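Local coordinates for replication initiation and membrane attachment protein (Geobacillus stearothermophilus 10, PDB 5WTN) that forms a tetramer, associates with a primosomal re-initiation protein and probably takes part in starting DNA replication as a component of the bacterial primosome, at residues A[204-208]-A[209-213]; A[224-227]-A[228-231]. All blocks are in the same frame, centred on the assembly; numbering follows the deposited sequence.

Contact 1 of 2, residues A[204-208]-A[209-213]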
loop_
_atom_site.group_PDB
_atom_site.type_symbol
_atom_site.label_atom_id
_atom_site.label_comp_id
_atom_site.label_asym_id
_atom_site.label_seq_id
_atom_site.Cartn_x
_atom_site.Cartn_y
_atom_site.Cartn_z
ATOM N N GLY A 204 -29.970 10.826 24.526
ATOM C CA GLY A 204 -30.452 10.350 25.805
ATOM C C GLY A 204 -29.365 10.123 26.842
ATOM O O GLY A 204 -29.663 9.918 28.019
ATOM N N VAL A 205 -28.101 10.159 26.432
ATOM C CA VAL A 205 -27.015 10.009 27.404
ATOM C C VAL A 205 -26.952 11.190 28.395
ATOM O O VAL A 205 -26.301 11.100 29.444
ATOM C CB VAL A 205 -25.617 9.828 26.730
ATOM C CG1 VAL A 205 -25.603 8.636 25.786
ATOM C CG2 VAL A 205 -25.198 11.089 25.997
ATOM N N PHE A 206 -27.612 12.295 28.041
ATOM C CA PHE A 206 -27.571 13.521 28.831
ATOM C C PHE A 206 -28.900 14.270 28.776
ATOM O O PHE A 206 -29.472 14.428 27.692
ATOM C CB PHE A 206 -26.467 14.441 28.293
ATOM C CG PHE A 206 -26.355 15.749 29.024
ATOM C CD1 PHE A 206 -25.712 15.815 30.253
ATOM C CD2 PHE A 206 -26.889 16.909 28.490
ATOM C CE1 PHE A 206 -25.601 17.006 30.929
ATOM C CE2 PHE A 206 -26.786 18.111 29.171
ATOM C CZ PHE A 206 -26.145 18.157 30.392
ATOM N N ASP A 207 -29.364 14.806 29.903
ATOM C CA ASP A 207 -30.683 15.417 29.871
ATOM C C ASP A 207 -30.574 16.888 29.512
ATOM O O ASP A 207 -30.350 17.730 30.370
ATOM C CB ASP A 207 -31.307 15.288 31.263
ATOM C CG ASP A 207 -32.741 15.813 31.333
ATOM O OD1 ASP A 207 -33.401 15.542 32.363
ATOM O OD2 ASP A 207 -33.217 16.488 30.383
ATOM N N PHE A 208 -30.874 17.205 28.263
ATOM C CA PHE A 208 -30.756 18.577 27.810
ATOM C C PHE A 208 -31.941 19.418 28.254
ATOM O O PHE A 208 -31.809 20.621 28.458
ATOM C CB PHE A 208 -30.634 18.639 26.298
ATOM C CG PHE A 208 -29.285 18.250 25.779
ATOM C CD1 PHE A 208 -28.284 19.198 25.635
ATOM C CD2 PHE A 208 -29.024 16.945 25.401
ATOM C CE1 PHE A 208 -27.052 18.847 25.141
ATOM C CE2 PHE A 208 -27.793 16.589 24.898
ATOM C CZ PHE A 208 -26.803 17.535 24.773
ATOM N N GLU A 209 -33.105 18.788 28.370
ATOM C CA GLU A 209 -34.310 19.492 28.780
ATOM C C GLU A 209 -34.051 20.205 30.114
ATOM O O GLU A 209 -34.245 21.423 30.232
ATOM C CB GLU A 209 -35.477 18.510 28.904
ATOM C CG GLU A 209 -36.866 19.158 28.973
ATOM C CD GLU A 209 -37.836 18.371 29.849
ATOM O OE1 GLU A 209 -37.597 17.160 30.064
ATOM O OE2 GLU A 209 -38.829 18.965 30.332
ATOM N N LEU A 210 -33.584 19.448 31.103
ATOM C CA LEU A 210 -33.253 20.008 32.405
ATOM C C LEU A 210 -32.122 21.026 32.284
ATOM O O LEU A 210 -32.204 22.134 32.823
ATOM C CB LEU A 210 -32.846 18.895 33.360
ATOM C CG LEU A 210 -32.604 19.371 34.784
ATOM C CD1 LEU A 210 -33.908 19.887 35.364
ATOM C CD2 LEU A 210 -32.013 18.267 35.650
ATOM N N PHE A 211 -31.073 20.634 31.564
ATOM C CA PHE A 211 -29.872 21.443 31.379
ATOM C C PHE A 211 -30.191 22.840 30.867
ATOM O O PHE A 211 -29.732 23.831 31.427
ATOM C CB PHE A 211 -28.929 20.722 30.417
ATOM C CG PHE A 211 -27.761 21.546 29.976
ATOM C CD1 PHE A 211 -27.813 22.287 28.803
ATOM C CD2 PHE A 211 -26.595 21.576 30.726
ATOM C CE1 PHE A 211 -26.721 23.056 28.396
ATOM C CE2 PHE A 211 -25.507 22.346 30.322
ATOM C CZ PHE A 211 -25.574 23.084 29.160
ATOM N N PHE A 212 -30.980 22.910 29.800
ATOM C CA PHE A 212 -31.335 24.185 29.185
ATOM C C PHE A 212 -32.276 24.993 30.056
ATOM O O PHE A 212 -32.355 26.213 29.922
ATOM C CB PHE A 212 -31.973 23.971 27.818
ATOM C CG PHE A 212 -30.992 23.611 26.746
ATOM C CD1 PHE A 212 -29.926 24.452 26.460
ATOM C CD2 PHE A 212 -31.135 22.436 26.014
ATOM C CE1 PHE A 212 -29.010 24.125 25.467
ATOM C CE2 PHE A 212 -30.232 22.101 25.017
ATOM C CZ PHE A 212 -29.169 22.944 24.744
ATOM N N ALA A 213 -32.999 24.312 30.935
ATOM C CA ALA A 213 -33.867 25.005 31.868
ATOM C C ALA A 213 -32.993 25.813 32.826
ATOM O O ALA A 213 -33.298 26.966 33.157
ATOM C CB ALA A 213 -34.724 24.015 32.625
#
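Phe206 brings the CE2-CZ side of its ring against Phe211 in an offset edge-to-face pair, with the ring centroids 5.4 Å apart and the planes at 66°. The closest point is Phe206 CZ to Phe211 CD2, 3.5 Å. Phe206 CG lies opposite the backbone N (chi1 179°), which carries the ring forward from the loop to the start of helix 208-217. There its CD2 also sits over the centre of one face of Phe208. Phe208 and Phe212, one helical turn apart, run alongside each other in the same direction; their planes are inclined by only 26°, but the rings are offset too far to stack, and the touch is Phe208 CD1 to Phe212 CE2 at 3.6 Å. With an alanine at Phe212, the ring against Phe208 CD1 and CB is gone, and Phe208 is likely to be left with a gap on that side and more freedom to turn.

The other side of the turn is polar and largely solvent-exposed. Asp207 is the N-cap: its OD2 accepts from Leu210 N at 3.1 Å in a nearly straight bond that arrives from above the carboxylate plane. Glu209 OE1 comes to 4.4 Å from Asp207 OD2, a pair of like charges. Between the two sides the backbone winds into the helix: Phe211 N donates to Asp207 O (3.2 Å) and Phe212 N to Phe208 O (2.8 Å).

Helix 227-240 packs on the aromatic side, with Ile233 against both Phe206 and Phe211, while helix 244-254 supplies Met247 and Val251 to Phe211 and Pro244 to the capping turn.

Contact 2 of 2, residues A[224-227]-A[228-231]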
loop_
_atom_site.group_PDB
_atom_site.type_symbol
_atom_site.label_atom_id
_atom_site.label_comp_id
_atom_site.label_asym_id
_atom_site.label_seq_id
_atom_site.Cartn_x
_atom_site.Cartn_y
_atom_site.Cartn_z
ATOM N N ALA A 224 -26.487 29.882 22.564
ATOM C CA ALA A 224 -25.090 29.743 22.989
ATOM C C ALA A 224 -24.580 28.327 22.812
ATOM O O ALA A 224 -23.397 28.104 22.541
ATOM C CB ALA A 224 -24.912 30.170 24.430
ATOM N N VAL A 225 -25.482 27.367 22.946
ATOM C CA VAL A 225 -25.086 25.991 22.792
ATOM C C VAL A 225 -25.261 25.652 21.320
ATOM O O VAL A 225 -26.374 25.511 20.807
ATOM C CB VAL A 225 -25.948 25.083 23.652
ATOM C CG1 VAL A 225 -25.633 23.624 23.381
ATOM C CG2 VAL A 225 -25.734 25.411 25.104
ATOM N N THR A 226 -24.127 25.506 20.650
ATOM C CA THR A 226 -24.107 25.254 19.230
ATOM C C THR A 226 -24.163 23.750 19.050
ATOM O O THR A 226 -24.146 23.007 20.030
ATOM C CB THR A 226 -22.819 25.822 18.618
ATOM O OG1 THR A 226 -21.686 25.289 19.315
ATOM C CG2 THR A 226 -22.800 27.338 18.747
ATOM N N ALA A 227 -24.223 23.290 17.808
ATOM C CA ALA A 227 -24.235 21.860 17.565
ATOM C C ALA A 227 -22.898 21.300 18.019
ATOM O O ALA A 227 -22.830 20.218 18.595
ATOM C CB ALA A 227 -24.452 21.578 16.103
ATOM N N LYS A 228 -21.833 22.048 17.764
ATOM C CA LYS A 228 -20.512 21.563 18.101
ATOM C C LYS A 228 -20.349 21.461 19.623
ATOM O O LYS A 228 -19.700 20.541 20.127
ATOM C CB LYS A 228 -19.436 22.432 17.433
ATOM C CG LYS A 228 -19.671 22.619 15.921
ATOM C CD LYS A 228 -18.371 22.951 15.159
ATOM C CE LYS A 228 -18.600 23.082 13.642
ATOM N NZ LYS A 228 -17.371 23.524 12.900
ATOM N N VAL A 229 -20.972 22.388 20.346
ATOM C CA VAL A 229 -20.915 22.400 21.807
ATOM C C VAL A 229 -21.802 21.305 22.384
ATOM O O VAL A 229 -21.410 20.593 23.314
ATOM C CB VAL A 229 -21.341 23.778 22.392
ATOM C CG1 VAL A 229 -21.813 23.638 23.831
ATOM C CG2 VAL A 229 -20.204 24.783 22.307
ATOM N N LYS A 230 -23.003 21.187 21.822
ATOM C CA LYS A 230 -23.976 20.191 22.245
ATOM C C LYS A 230 -23.388 18.794 22.058
ATOM O O LYS A 230 -23.498 17.927 22.929
ATOM C CB LYS A 230 -25.265 20.376 21.452
ATOM C CG LYS A 230 -26.384 19.410 21.805
ATOM C CD LYS A 230 -27.658 19.713 21.005
ATOM C CE LYS A 230 -28.534 18.473 20.828
ATOM N NZ LYS A 230 -27.887 17.426 19.975
ATOM N N GLU A 231 -22.721 18.597 20.930
ATOM C CA GLU A 231 -22.029 17.351 20.656
ATOM C C GLU A 231 -20.963 17.131 21.730
ATOM O O GLU A 231 -20.793 16.024 22.234
ATOM C CB GLU A 231 -21.409 17.411 19.254
ATOM C CG GLU A 231 -20.650 16.164 18.799
ATOM C CD GLU A 231 -19.926 16.373 17.458
ATOM O OE1 GLU A 231 -19.013 15.569 17.135
ATOM O OE2 GLU A 231 -20.269 17.339 16.726
#
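Thr226 caps the first turn of helix 227-240: its OG1 accepts from Val229 N at 3.2 Å, with an N-H...O angle of 148°. The hydroxyl is placed between the backbone N and the carbonyl carbon (chi1 54°), which swings OG1 round to the amide three residues on.

Val229 CB lies 3.4 Å from Thr226 OG1, beside the oxygen that accepts from its own amide. From there the chain forks: CG2 stays beside the same hydroxyl, while CG1 turns to Val225 and meets Val225 CG1 at 3.8 Å, the two side chains crossing at about a right angle.

This is a helix N-terminus with a threonine N-cap, and the apolar residue just before the cap packs back on the first turn. Val225 CG1 also touches Lys230 CB, and its side chain reaches across to Phe212 and Leu215 of helix 208-217. Lys230 N donates to Thr226 O at 2.8 Å and Glu231 N to Ala227 O at the same length, the first i to i+4 bonds of the helix. Beyond its CB, Lys230 runs away from the cap and its NZ forms a salt bridge with Asp203.

How the contacts relate
Contacts 1 and 2 are successive helix starts, at helix 208-217 and helix 227-240, each capped by the side chain of the residue just before the helix. Their centres lie about 13 Å apart, yet their side chains meet at two places. Phe208 CE1 of contact 1 packs on Lys230 CG of contact 2 at 3.4 Å, and Lys230 also makes a cation-pi interaction with the Phe208 ring. Phe212 CE1 reaches Val225 CG2 at 3.5 Å, with Phe211 CE1 at 4.2 Å from that same methyl. The aromatic cluster of 204-213 thus leans directly on the capped turn of 224-231, joining two consecutive helices of the same chain without involving another subunit.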